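Local coordinates for protein HI1317 (Haemophilus influenzae, PDB 1JOV) that probably interconverts the alpha and beta anomers of D-glucose 6-phosphate, at residues 185-190 with 225-231. Numbering follows the deposited sequence.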
ATOM      1  N   ARG A 185      17.298  -9.107   6.422  1.00 32.98           N
ATOM      2  CA  ARG A 185      17.799  -8.795   5.097  1.00 38.54           C
ATOM      3  C   ARG A 185      17.994  -7.318   5.090  1.00 37.37           C
ATOM      4  O   ARG A 185      17.226  -6.604   5.723  1.00 35.46           O
ATOM      5  CB  ARG A 185      16.766  -9.128   3.995  1.00 34.43           C
ATOM      6  CG  ARG A 185      17.281  -8.851   2.604  1.00 45.41           C
ATOM      7  CD  ARG A 185      17.273 -10.100   1.703  1.00 30.20           C
ATOM      8  NE  ARG A 185      17.741  -9.844   0.353  1.00 42.18           N
ATOM      9  CZ  ARG A 185      17.059 -10.153  -0.730  1.00 44.19           C
ATOM     10  NH1 ARG A 185      15.824 -10.685  -0.625  1.00 38.79           N
ATOM     11  NH2 ARG A 185      17.600  -9.924  -1.911  1.00 42.23           N
ATOM     12  N   HIS A 186      19.012  -6.878   4.357  1.00 38.92           N
ATOM     13  CA  HIS A 186      19.295  -5.472   4.198  1.00 46.03           C
ATOM     14  C   HIS A 186      19.250  -5.302   2.704  1.00 38.77           C
ATOM     15  O   HIS A 186      19.279  -6.293   1.977  1.00 39.27           O
ATOM     16  CB  HIS A 186      20.653  -5.107   4.811  1.00 71.77           C
ATOM     17  CG  HIS A 186      21.831  -5.471   3.961  1.00 72.24           C
ATOM     18  ND1 HIS A 186      22.821  -4.567   3.639  1.00 89.51           N
ATOM     19  CD2 HIS A 186      22.192  -6.643   3.389  1.00 86.21           C
ATOM     20  CE1 HIS A 186      23.735  -5.165   2.895  1.00 97.45           C
ATOM     21  NE2 HIS A 186      23.376  -6.425   2.727  1.00 93.65           N
ATOM     22  N   ILE A 187      19.134  -4.060   2.257  1.00 31.22           N
ATOM     23  CA  ILE A 187      19.002  -3.728   0.843  1.00 31.73           C
ATOM     24  C   ILE A 187      20.174  -2.884   0.396  1.00 34.48           C
ATOM     25  O   ILE A 187      20.338  -1.743   0.820  1.00 42.64           O
ATOM     26  CB  ILE A 187      17.666  -2.916   0.695  1.00 27.91           C
ATOM     27  CG1 ILE A 187      16.524  -3.584   1.475  1.00 36.04           C
ATOM     28  CG2 ILE A 187      17.316  -2.661  -0.745  1.00 34.69           C
ATOM     29  CD1 ILE A 187      15.877  -4.721   0.728  1.00 37.04           C
ATOM     30  N   SER A 188      20.941  -3.411  -0.546  1.00 42.53           N
ATOM     31  CA  SER A 188      22.148  -2.767  -1.007  1.00 41.86           C
ATOM     32  C   SER A 188      22.201  -2.856  -2.480  1.00 44.95           C
ATOM     33  O   SER A 188      23.281  -2.813  -3.057  1.00 33.61           O
ATOM     34  CB  SER A 188      23.298  -3.561  -0.459  1.00 43.64           C
ATOM     35  OG  SER A 188      23.173  -4.921  -0.830  1.00 39.54           O
ATOM     36  N   GLU A 189      21.026  -2.987  -3.081  1.00 33.84           N
ATOM     37  CA  GLU A 189      20.926  -3.129  -4.498  1.00 28.77           C
ATOM     38  C   GLU A 189      19.468  -3.328  -4.874  1.00 37.32           C
ATOM     39  O   GLU A 189      18.641  -3.438  -4.003  1.00 31.40           O
ATOM     40  CB  GLU A 189      21.765  -4.292  -4.988  1.00 30.50           C
ATOM     41  CG  GLU A 189      21.066  -5.620  -4.771  1.00 28.95           C
ATOM     42  CD  GLU A 189      21.875  -6.761  -5.308  1.00 55.47           C
ATOM     43  OE1 GLU A 189      22.698  -7.275  -4.533  1.00 52.64           O
ATOM     44  OE2 GLU A 189      21.696  -7.122  -6.488  1.00 49.44           O
ATOM     45  N   ASN A 190      19.181  -3.320  -6.150  1.00 26.21           N
ATOM     46  CA  ASN A 190      17.836  -3.590  -6.706  1.00 29.81           C
ATOM     47  C   ASN A 190      17.341  -4.943  -6.287  1.00 46.51           C
ATOM     48  O   ASN A 190      17.947  -5.974  -6.642  1.00 37.79           O
ATOM     49  CB  ASN A 190      17.832  -3.485  -8.204  1.00 32.81           C
ATOM     50  CG  ASN A 190      16.507  -3.739  -8.827  1.00 54.80           C
ATOM     51  OD1 ASN A 190      16.435  -3.820 -10.066  1.00 37.98           O
ATOM     52  ND2 ASN A 190      15.429  -3.790  -8.014  1.00 32.83           N
ATOM     53  N   LEU A 225       9.172  -8.190  -1.813  1.00 20.99           N
ATOM     54  CA  LEU A 225      10.043  -7.175  -1.227  1.00 27.96           C
ATOM     55  C   LEU A 225      10.650  -6.496  -2.413  1.00 31.09           C
ATOM     56  O   LEU A 225      11.199  -7.184  -3.276  1.00 29.33           O
ATOM     57  CB  LEU A 225      11.121  -7.841  -0.390  1.00 25.02           C
ATOM     58  CG  LEU A 225      12.096  -6.898   0.320  1.00 33.56           C
ATOM     59  CD1 LEU A 225      11.410  -6.047   1.371  1.00 26.82           C
ATOM     60  CD2 LEU A 225      13.185  -7.804   0.978  1.00 25.37           C
ATOM     61  N   TRP A 226      10.538  -5.150  -2.489  1.00 24.78           N
ATOM     62  CA  TRP A 226      10.963  -4.427  -3.704  1.00 23.75           C
ATOM     63  C   TRP A 226      11.554  -3.028  -3.456  1.00 27.42           C
ATOM     64  O   TRP A 226      10.983  -2.239  -2.744  1.00 24.20           O
ATOM     65  CB  TRP A 226       9.811  -4.184  -4.648  1.00 25.86           C
ATOM     66  CG  TRP A 226      10.144  -3.390  -5.871  1.00 26.25           C
ATOM     67  CD1 TRP A 226      11.080  -3.691  -6.850  1.00 30.85           C
ATOM     68  CD2 TRP A 226       9.638  -2.080  -6.208  1.00 25.89           C
ATOM     69  NE1 TRP A 226      11.110  -2.702  -7.798  1.00 30.05           N
ATOM     70  CE2 TRP A 226      10.211  -1.711  -7.443  1.00 30.86           C
ATOM     71  CE3 TRP A 226       8.663  -1.224  -5.634  1.00 25.55           C
ATOM     72  CZ2 TRP A 226       9.932  -0.500  -8.050  1.00 21.63           C
ATOM     73  CZ3 TRP A 226       8.379  -0.007  -6.247  1.00 28.18           C
ATOM     74  CH2 TRP A 226       8.972   0.337  -7.457  1.00 22.93           C
ATOM     75  N   ASN A 227      12.702  -2.729  -4.099  1.00 31.00           N
ATOM     76  CA  ASN A 227      13.361  -1.400  -4.082  1.00 27.84           C
ATOM     77  C   ASN A 227      14.061  -1.305  -5.429  1.00 30.54           C
ATOM     78  O   ASN A 227      14.836  -2.188  -5.774  1.00 28.21           O
ATOM     79  CB  ASN A 227      14.308  -1.220  -2.870  1.00 27.28           C
ATOM     80  CG  ASN A 227      14.899   0.221  -2.794  1.00 30.08           C
ATOM     81  OD1 ASN A 227      15.656   0.625  -3.706  1.00 30.63           O
ATOM     82  ND2 ASN A 227      14.463   1.019  -1.805  1.00 23.43           N
ATOM     83  N   PRO A 228      13.704  -0.333  -6.240  1.00 25.16           N
ATOM     84  CA  PRO A 228      14.185  -0.266  -7.611  1.00 27.31           C
ATOM     85  C   PRO A 228      15.681   0.156  -7.660  1.00 33.79           C
ATOM     86  O   PRO A 228      16.334   0.036  -8.709  1.00 33.19           O
ATOM     87  CB  PRO A 228      13.313   0.839  -8.230  1.00 28.06           C
ATOM     88  CG  PRO A 228      12.944   1.723  -7.082  1.00 29.52           C
ATOM     89  CD  PRO A 228      12.845   0.812  -5.912  1.00 26.65           C
ATOM     90  N   TRP A 229      16.154   0.700  -6.569  1.00 29.71           N
ATOM     91  CA  TRP A 229      17.558   1.073  -6.420  1.00 42.82           C
ATOM     92  C   TRP A 229      17.909   2.048  -7.568  1.00 25.47           C
ATOM     93  O   TRP A 229      17.378   3.158  -7.620  1.00 31.68           O
ATOM     94  CB  TRP A 229      18.433  -0.202  -6.317  1.00 45.86           C
ATOM     95  CG  TRP A 229      19.845   0.048  -5.866  1.00 44.52           C
ATOM     96  CD1 TRP A 229      20.931   0.197  -6.685  1.00 40.95           C
ATOM     97  CD2 TRP A 229      20.328   0.188  -4.520  1.00 31.87           C
ATOM     98  NE1 TRP A 229      22.064   0.429  -5.946  1.00 38.24           N
ATOM     99  CE2 TRP A 229      21.731   0.389  -4.611  1.00 32.30           C
ATOM    100  CE3 TRP A 229      19.725   0.142  -3.241  1.00 25.85           C
ATOM    101  CZ2 TRP A 229      22.511   0.628  -3.522  1.00 43.85           C
ATOM    102  CZ3 TRP A 229      20.539   0.322  -2.128  1.00 52.40           C
ATOM    103  CH2 TRP A 229      21.918   0.576  -2.291  1.00 27.05           C
ATOM    104  N   HIS A 230      18.778   1.650  -8.515  1.00 39.05           N
ATOM    105  CA  HIS A 230      19.147   2.617  -9.576  1.00 41.98           C
ATOM    106  C   HIS A 230      18.324   2.651 -10.864  1.00 35.13           C
ATOM    107  O   HIS A 230      18.558   3.490 -11.731  1.00 43.06           O
ATOM    108  CB  HIS A 230      20.623   2.503  -9.932  1.00 56.06           C
ATOM    109  CG  HIS A 230      21.513   3.184  -8.949  1.00 46.35           C
ATOM    110  ND1 HIS A 230      22.867   3.314  -9.147  1.00 66.83           N
ATOM    111  CD2 HIS A 230      21.231   3.841  -7.803  1.00 40.12           C
ATOM    112  CE1 HIS A 230      23.390   3.983  -8.137  1.00 73.51           C
ATOM    113  NE2 HIS A 230      22.418   4.313  -7.307  1.00 53.02           N
ATOM    114  N   LYS A 231      17.341   1.715 -11.018  1.00 36.63           N
ATOM    115  CA  LYS A 231      16.524   1.691 -12.249  1.00 31.30           C
ATOM    116  C   LYS A 231      15.666   2.907 -12.318  1.00 44.87           C
ATOM    117  O   LYS A 231      15.060   3.332 -11.331  1.00 35.19           O
ATOM    118  CB  LYS A 231      15.571   0.504 -12.303  1.00 49.87           C
ATOM    119  CG  LYS A 231      16.234  -0.855 -12.430  1.00 64.60           C
ATOM    120  CD  LYS A 231      15.213  -1.976 -12.370  1.00 80.71           C
ATOM    121  CE  LYS A 231      14.926  -2.534 -13.748  1.00 76.75           C
ATOM    122  NZ  LYS A 231      13.897  -3.609 -13.704  1.00 60.59           N
TER
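With chi1 in the t well, the indole of W229 is set against the 185-190 loop and presents one face to the backbone at S188 and E189. E189 CA sits 3.5 Å from the centroid of the five-membered ring, a CH-pi contact over the face, while S188 C packs 3.4 Å from W229 CH2; the CA-CB bonds of S188 and E189 point away, so it is their backbone that meets the indole. The t rotamer of N190 carries its amide to the end of strand 222-227, where ND2 gives a weak hydrogen bond to N227 O (2.8 Å), and N190 CA adds a CA-H...O contact to the same oxygen (3.4 Å). This loop leads into strand 191-196, which pairs antiparallel with strand 222-227 in a sheet of the galactose mutarotase-like beta fold; the side chain of W226 in strand 222-227 comes within about 4 Å of those of H150 and E248, the predicted active-site residues. As the strand ends, N227 OD1 accepts from W229 N (2.9 Å) in an Asx turn, and a type II' turn from P228 to K231 follows, with W229 at positive phi. Buried I187 lays CD1 against L225 CD2 (4.1 Å) and CG2 against N227 CB (4.0 Å). N190 OD1 approaches the aliphatic part of the K231 side chain, 3.2 Å from CD.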